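Long-range contacts in protein NAGD (Escherichia coli, PDB 2C4N), which probably removes phosphate from a broad range of nucleotides and other phosphorylated substrates, using magnesium or another divalent metal ion: residues V39-P45 with V67-A72; A87-G91 with D125-A130; F140-D146 with C156-C160. All blocks are in the same frame, centred on the assembly; numbering follows the deposited sequence.

Interaction 1 of 3, residues V39-P45 with V67-A72; sequences VLLTNYP and VFYTSA. With PO4 (phosphate ion), chain D.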
# COMPACT_ATOMS: atom_id res chain seq x y z
N VAL A 39 -7.08 24.37 24.96
CA VAL A 39 -7.68 23.09 24.64
C VAL A 39 -6.60 22.02 24.81
O VAL A 39 -5.50 22.14 24.26
CB VAL A 39 -8.19 23.04 23.18
CG1 VAL A 39 -8.53 21.62 22.79
CG2 VAL A 39 -9.41 23.93 23.03
N LEU A 40 -6.91 21.00 25.61
CA LEU A 40 -5.98 19.90 25.83
C LEU A 40 -6.51 18.79 24.94
O LEU A 40 -7.57 18.22 25.18
CB LEU A 40 -5.97 19.49 27.30
CG LEU A 40 -5.51 20.60 28.25
CD1 LEU A 40 -5.32 20.03 29.65
CD2 LEU A 40 -4.21 21.23 27.74
N LEU A 41 -5.75 18.51 23.89
CA LEU A 41 -6.13 17.54 22.88
C LEU A 41 -5.53 16.14 22.99
O LEU A 41 -4.38 15.97 23.37
CB LEU A 41 -5.77 18.12 21.50
CG LEU A 41 -6.11 17.32 20.24
CD1 LEU A 41 -7.60 17.44 19.96
CD2 LEU A 41 -5.30 17.86 19.07
N THR A 42 -6.35 15.14 22.67
CA THR A 42 -5.88 13.77 22.64
C THR A 42 -6.60 13.04 21.52
O THR A 42 -7.79 13.22 21.31
CB THR A 42 -6.10 13.01 23.96
OG1 THR A 42 -5.64 11.66 23.79
CG2 THR A 42 -7.57 13.00 24.36
N ASN A 43 -5.85 12.21 20.80
CA ASN A 43 -6.40 11.45 19.69
C ASN A 43 -7.22 10.25 20.15
O ASN A 43 -7.95 9.66 19.36
CB ASN A 43 -5.27 10.96 18.79
CG ASN A 43 -5.40 11.50 17.39
OD1 ASN A 43 -5.87 12.62 17.19
ND2 ASN A 43 -4.94 10.72 16.41
N TYR A 44 -7.11 9.89 21.43
CA TYR A 44 -7.84 8.74 21.92
C TYR A 44 -9.25 9.10 22.38
O TYR A 44 -9.48 10.13 23.01
CB TYR A 44 -7.01 8.01 22.98
CG TYR A 44 -5.75 7.42 22.34
CD1 TYR A 44 -4.58 8.17 22.24
CD2 TYR A 44 -5.77 6.15 21.76
CE1 TYR A 44 -3.46 7.68 21.57
CE2 TYR A 44 -4.65 5.64 21.09
CZ TYR A 44 -3.50 6.41 20.99
OH TYR A 44 -2.40 5.92 20.32
N PRO A 45 -10.22 8.24 22.04
CA PRO A 45 -11.64 8.39 22.36
C PRO A 45 -12.22 7.74 23.60
O PRO A 45 -13.42 7.86 23.83
CB PRO A 45 -12.29 7.80 21.12
CG PRO A 45 -11.40 6.58 20.88
CD PRO A 45 -10.00 7.12 21.11
N VAL A 67 -11.65 22.03 29.34
CA VAL A 67 -10.52 22.24 28.44
C VAL A 67 -10.20 21.03 27.58
O VAL A 67 -9.58 21.18 26.53
CB VAL A 67 -9.23 22.68 29.19
CG1 VAL A 67 -9.48 23.98 29.92
CG2 VAL A 67 -8.76 21.59 30.14
N PHE A 68 -10.63 19.84 28.00
CA PHE A 68 -10.32 18.63 27.22
C PHE A 68 -11.12 18.46 25.94
O PHE A 68 -12.31 18.79 25.88
CB PHE A 68 -10.49 17.38 28.09
CG PHE A 68 -9.53 17.31 29.23
CD1 PHE A 68 -9.91 17.73 30.51
CD2 PHE A 68 -8.22 16.89 29.03
CE1 PHE A 68 -8.99 17.74 31.56
CE2 PHE A 68 -7.30 16.90 30.07
CZ PHE A 68 -7.69 17.32 31.33
N TYR A 69 -10.45 17.96 24.91
CA TYR A 69 -11.10 17.70 23.63
C TYR A 69 -10.50 16.42 23.09
O TYR A 69 -9.30 16.35 22.80
CB TYR A 69 -10.85 18.86 22.66
CG TYR A 69 -11.84 18.92 21.52
CD1 TYR A 69 -13.21 18.95 21.77
CD2 TYR A 69 -11.41 18.95 20.19
CE1 TYR A 69 -14.14 19.01 20.72
CE2 TYR A 69 -12.33 19.01 19.14
CZ TYR A 69 -13.69 19.04 19.41
OH TYR A 69 -14.60 19.10 18.37
N THR A 70 -11.32 15.38 22.97
CA THR A 70 -10.86 14.09 22.48
C THR A 70 -11.40 13.83 21.08
O THR A 70 -12.27 14.55 20.60
CB THR A 70 -11.36 12.95 23.37
OG1 THR A 70 -12.77 12.78 23.16
CG2 THR A 70 -11.12 13.27 24.84
N SER A 71 -10.88 12.79 20.44
CA SER A 71 -11.33 12.43 19.10
C SER A 71 -12.79 11.98 19.13
O SER A 71 -13.46 11.98 18.10
CB SER A 71 -10.46 11.32 18.51
OG SER A 71 -10.48 10.16 19.31
N ALA A 72 -13.29 11.60 20.31
CA ALA A 72 -14.68 11.17 20.44
C ALA A 72 -15.58 12.40 20.40
O ALA A 72 -16.62 12.41 19.75
CB ALA A 72 -14.89 10.39 21.74
P PO4 D . -2.21 11.88 22.31
O1 PO4 D . -2.72 12.74 23.41
O2 PO4 D . -2.84 12.29 21.03
O3 PO4 D . -0.75 12.02 22.20
O4 PO4 D . -2.54 10.46 22.60
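Leu-40 lays its CD1 methyl against the ring of Phe-68, 3.7 Å from CE2, and against CG2 of Val-67 at 3.8 Å. On the other side of the sheet Val-39 CG1 packs 3.6 Å from CB of Tyr-69, whose hydroxyl reaches Asp-77. The backbones pair in parallel: Leu-40 N donates to Val-67 O (2.8 Å), Tyr-69 N to Leu-40 O (2.9 Å) and Thr-42 N to Tyr-69 O (3.2 Å). The pair belongs to the Rossmann-like core of the HAD superfamily, joined through helix 49-58 as a beta-alpha-beta unit with 68-70 as an edge strand. Thr-42 and Asn-43, substrate-binding by similarity, lie where strand 39-42 gives way to the loop. Asn-43 N holds O2 of a phosphate ion at 3.0 Å, while Thr-42 OG1 accepts from Tyr-44 N (3.3 Å) in an ST turn. Beyond this pairing, Ser-71 OG donates to Asn-43 O at 2.6 Å, and Thr-70 N-caps helix 71-80 through a weak bond from Ala-72 N to its OG1 (3.1 Å).

Interaction 2 of 3, residues A87-G91 with D125-A130; sequences AYVVG and DMMHKA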
# COMPACT_ATOMS: atom_id res chain seq x y z
N ALA A 87 -26.61 5.44 13.33
CA ALA A 87 -25.27 4.91 13.15
C ALA A 87 -25.03 3.57 13.81
O ALA A 87 -25.58 3.27 14.87
CB ALA A 87 -24.26 5.92 13.68
N TYR A 88 -24.22 2.75 13.16
CA TYR A 88 -23.83 1.48 13.73
C TYR A 88 -22.47 1.84 14.31
O TYR A 88 -21.57 2.28 13.59
CB TYR A 88 -23.69 0.39 12.66
CG TYR A 88 -23.11 -0.88 13.24
CD1 TYR A 88 -21.81 -1.29 12.92
CD2 TYR A 88 -23.83 -1.64 14.16
CE1 TYR A 88 -21.25 -2.41 13.51
CE2 TYR A 88 -23.27 -2.77 14.75
CZ TYR A 88 -21.98 -3.15 14.43
OH TYR A 88 -21.42 -4.25 15.03
N VAL A 89 -22.32 1.67 15.62
CA VAL A 89 -21.08 2.04 16.27
C VAL A 89 -20.26 0.87 16.80
O VAL A 89 -20.78 -0.04 17.44
CB VAL A 89 -21.35 3.02 17.45
CG1 VAL A 89 -20.04 3.43 18.11
CG2 VAL A 89 -22.09 4.24 16.94
N VAL A 90 -18.97 0.91 16.48
CA VAL A 90 -18.03 -0.09 16.95
C VAL A 90 -17.21 0.70 17.96
O VAL A 90 -16.22 1.34 17.61
CB VAL A 90 -17.11 -0.59 15.82
CG1 VAL A 90 -16.06 -1.55 16.38
CG2 VAL A 90 -17.94 -1.30 14.75
N GLY A 91 -17.65 0.69 19.21
CA GLY A 91 -16.94 1.43 20.24
C GLY A 91 -17.70 1.34 21.54
O GLY A 91 -18.72 0.66 21.61
N ASP A 125 -18.27 -10.53 14.85
CA ASP A 125 -19.59 -10.02 14.50
C ASP A 125 -19.59 -8.53 14.17
O ASP A 125 -20.22 -8.11 13.20
CB ASP A 125 -20.59 -10.30 15.63
CG ASP A 125 -20.86 -11.79 15.80
OD1 ASP A 125 -21.29 -12.43 14.82
OD2 ASP A 125 -20.67 -12.31 16.92
N MET A 126 -18.89 -7.73 14.97
CA MET A 126 -18.81 -6.30 14.73
C MET A 126 -18.09 -6.01 13.42
O MET A 126 -18.52 -5.16 12.64
CB MET A 126 -18.08 -5.60 15.88
CG MET A 126 -18.85 -5.56 17.18
SD MET A 126 -17.97 -4.57 18.40
CE MET A 126 -18.50 -5.35 19.93
N MET A 127 -16.99 -6.71 13.19
CA MET A 127 -16.23 -6.52 11.96
C MET A 127 -17.12 -6.85 10.77
O MET A 127 -17.14 -6.13 9.76
CB MET A 127 -14.99 -7.42 11.94
CG MET A 127 -14.05 -7.14 10.78
SD MET A 127 -12.77 -8.39 10.52
CE MET A 127 -11.88 -8.32 12.06
N HIS A 128 -17.87 -7.94 10.89
CA HIS A 128 -18.77 -8.40 9.85
C HIS A 128 -19.84 -7.35 9.53
O HIS A 128 -19.99 -6.95 8.38
CB HIS A 128 -19.45 -9.71 10.29
CG HIS A 128 -20.53 -10.18 9.36
ND1 HIS A 128 -21.67 -10.81 9.82
CD2 HIS A 128 -20.63 -10.12 8.02
CE1 HIS A 128 -22.43 -11.11 8.78
NE2 HIS A 128 -21.83 -10.71 7.68
N LYS A 129 -20.58 -6.92 10.55
CA LYS A 129 -21.63 -5.93 10.34
C LYS A 129 -21.10 -4.62 9.81
O LYS A 129 -21.67 -4.05 8.88
CB LYS A 129 -22.39 -5.68 11.64
CG LYS A 129 -23.19 -6.86 12.15
CD LYS A 129 -24.11 -6.41 13.29
CE LYS A 129 -24.74 -7.57 14.02
NZ LYS A 129 -25.59 -7.08 15.15
N ALA A 130 -20.01 -4.13 10.39
CA ALA A 130 -19.42 -2.87 9.94
C ALA A 130 -19.01 -2.98 8.48
O ALA A 130 -19.28 -2.08 7.68
CB ALA A 130 -18.20 -2.52 10.81
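The Tyr-88 ring projects from strand 87-90 like a peg onto the flank of helix 125-130, and its tip settles where the turn between Met-126 and Ala-130 leaves a shallow hollow. There Tyr-88 OH comes within 3.3 Å of Met-126 CA and 3.6 Å of Met-126 CG, Tyr-88 CZ lies 3.8 Å from Lys-129 CB, and Tyr-88 CE1 is 4.1 Å from Ala-130 CB. The small alanine leaves room for the ring, as well as for a second, shorter bump from the strand: Val-90, two residues on, directs CG2 to 4.1 Å from Ala-130 CB and CG1 to 4.1 Å from Met-126 SD. The extended methionine thus fills space beside the valine. No hydrogen bond crosses this interface; van der Waals packing, mostly apolar, sets the axes of strand 87-90 and helix 125-130 9.3 Å apart at closest approach, with 146° between their N-to-C directions. Lys-129 lends its CB to the packing, while its amino group forms a salt bridge with Asp-108. In the smaller, cap domain, strand 86-90 edges a parallel sheet, bonded to strand 105-116; helix 124-135 packs over both strands, with helix 156-167 alongside and helix 94-101 against Val-89 on the other face.

Interaction 3 of 3, residues F140-D146 with C156-C160; sequences FIATNPD and CGALC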
# COMPACT_ATOMS: atom_id res chain seq x y z
N PHE A 140 -18.51 5.86 6.32
CA PHE A 140 -17.46 5.30 7.17
C PHE A 140 -16.60 6.36 7.88
O PHE A 140 -15.78 7.03 7.26
CB PHE A 140 -16.60 4.38 6.28
CG PHE A 140 -15.71 3.41 7.03
CD1 PHE A 140 -15.88 3.16 8.39
CD2 PHE A 140 -14.72 2.72 6.34
CE1 PHE A 140 -15.06 2.23 9.05
CE2 PHE A 140 -13.89 1.80 6.98
CZ PHE A 140 -14.06 1.55 8.34
N ILE A 141 -16.79 6.48 9.20
CA ILE A 141 -16.06 7.46 10.02
C ILE A 141 -15.33 6.74 11.15
O ILE A 141 -15.87 5.81 11.75
CB ILE A 141 -17.02 8.47 10.69
CG1 ILE A 141 -18.05 8.99 9.68
CG2 ILE A 141 -16.23 9.62 11.29
CD1 ILE A 141 -17.46 9.76 8.53
N ALA A 142 -14.12 7.19 11.46
CA ALA A 142 -13.33 6.59 12.53
C ALA A 142 -12.72 7.71 13.38
O ALA A 142 -12.34 8.75 12.86
CB ALA A 142 -12.23 5.71 11.95
N THR A 143 -12.63 7.49 14.69
CA THR A 143 -12.10 8.52 15.58
C THR A 143 -10.63 8.88 15.39
O THR A 143 -10.28 10.05 15.37
CB THR A 143 -12.34 8.15 17.08
OG1 THR A 143 -11.72 6.90 17.38
CG2 THR A 143 -13.83 8.05 17.37
N ASN A 144 -9.76 7.88 15.26
CA ASN A 144 -8.33 8.17 15.09
C ASN A 144 -7.61 7.02 14.38
O ASN A 144 -7.97 5.86 14.54
CB ASN A 144 -7.69 8.44 16.46
CG ASN A 144 -7.83 7.27 17.43
OD1 ASN A 144 -8.94 6.85 17.77
ND2 ASN A 144 -6.70 6.75 17.89
N PRO A 145 -6.58 7.33 13.59
CA PRO A 145 -5.81 6.34 12.83
C PRO A 145 -4.79 5.49 13.59
O PRO A 145 -4.27 4.52 13.05
CB PRO A 145 -5.16 7.18 11.74
CG PRO A 145 -4.84 8.46 12.47
CD PRO A 145 -6.09 8.70 13.31
N ASP A 146 -4.50 5.85 14.83
CA ASP A 146 -3.54 5.11 15.64
C ASP A 146 -3.85 3.61 15.63
O ASP A 146 -4.99 3.21 15.87
CB ASP A 146 -3.55 5.65 17.06
CG ASP A 146 -3.29 7.13 17.11
OD1 ASP A 146 -2.11 7.53 17.23
OD2 ASP A 146 -4.27 7.90 17.02
N CYS A 156 -8.19 2.19 17.52
CA CYS A 156 -9.08 2.42 16.39
C CYS A 156 -8.56 1.95 15.03
O CYS A 156 -9.26 1.23 14.30
CB CYS A 156 -9.44 3.90 16.30
SG CYS A 156 -10.60 4.30 14.99
N GLY A 157 -7.35 2.37 14.68
CA GLY A 157 -6.77 1.99 13.39
C GLY A 157 -6.74 0.50 13.15
O GLY A 157 -6.96 0.04 12.02
N ALA A 158 -6.47 -0.27 14.20
CA ALA A 158 -6.41 -1.72 14.10
C ALA A 158 -7.80 -2.32 13.92
O ALA A 158 -7.97 -3.33 13.23
CB ALA A 158 -5.74 -2.30 15.34
N LEU A 159 -8.80 -1.71 14.55
CA LEU A 159 -10.17 -2.19 14.44
C LEU A 159 -10.71 -1.91 13.04
O LEU A 159 -11.53 -2.67 12.52
CB LEU A 159 -11.07 -1.51 15.48
CG LEU A 159 -10.63 -1.58 16.96
CD1 LEU A 159 -11.80 -1.19 17.85
CD2 LEU A 159 -10.17 -2.98 17.30
N CYS A 160 -10.25 -0.83 12.43
CA CYS A 160 -10.70 -0.49 11.08
C CYS A 160 -10.08 -1.39 10.02
O CYS A 160 -10.69 -1.65 8.98
CB CYS A 160 -10.36 0.97 10.76
SG CYS A 160 -11.35 2.20 11.64
O HOH W 1 -8.21 4.40 19.45
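The end of strand 139-142 and the start of helix 156-167 belong to a beta-alpha-beta unit of the cap domain, and the loop between them carries Asp-146, which by similarity confers substrate specificity. The turn after the strand is held to the first turn of the helix by its backbone: Gly-157 N donates to Asp-146 O at 2.8 Å, and Gly-157 CA makes a CA-H...O contact with Pro-145 O at 3.6 Å. A CB on Gly-157 would clash with the carbonyl oxygens of both Pro-145 and Asp-146, so the absence of a side chain permits this close approach. A water bridges the same region, donating to Asn-144 OD1 (3.1 Å) and accepting from Cys-156 N (2.9 Å). Asn-144 also receives a bond from Thr-143 OG1 to its OD1 (2.8 Å) and gives one from ND2 to Asp-146 OD2 (2.8 Å), an oxygen that Asn-43 binds as well. On the strand itself, the methyl of Ala-142 meets two thiols: its CB lies 3.7 Å from Cys-156 SG and 3.6 Å from Cys-160 SG. Cys-156 SG also accepts a weak bond from Asn-144 N (3.7 Å), and Cys-160 SG sits obliquely beside the Phe-140 ring, 4.3 Å from CZ. Strand 139-142 runs between strands 105-116 and 172-173, with helix 156-167 on one face and Phe-78 of helix 71-80 meeting Ile-141 on the other.

In the fold
Interactions 1 and 3 are buried and touch each other: Asn-43 ND2 lies 3.0 Å from Asp-146 OD2, a probable hydrogen bond that joins the core-domain loop next to the bound phosphate to the cap loop that carries Asp-146, the residue that by similarity confers substrate specificity. Interaction 2 is only partly buried, with its centre 21 Å from that of the chain. It shares a sheet with interaction 3, and both come within reach of a second subunit. Chemistry follows place: strand pairing in interaction 1 rests on backbone hydrogen bonds, interaction 3 mixes polar loop bonds with sulfur packing, and interaction 2 is largely apolar helix-on-sheet packing away from the annotated sites.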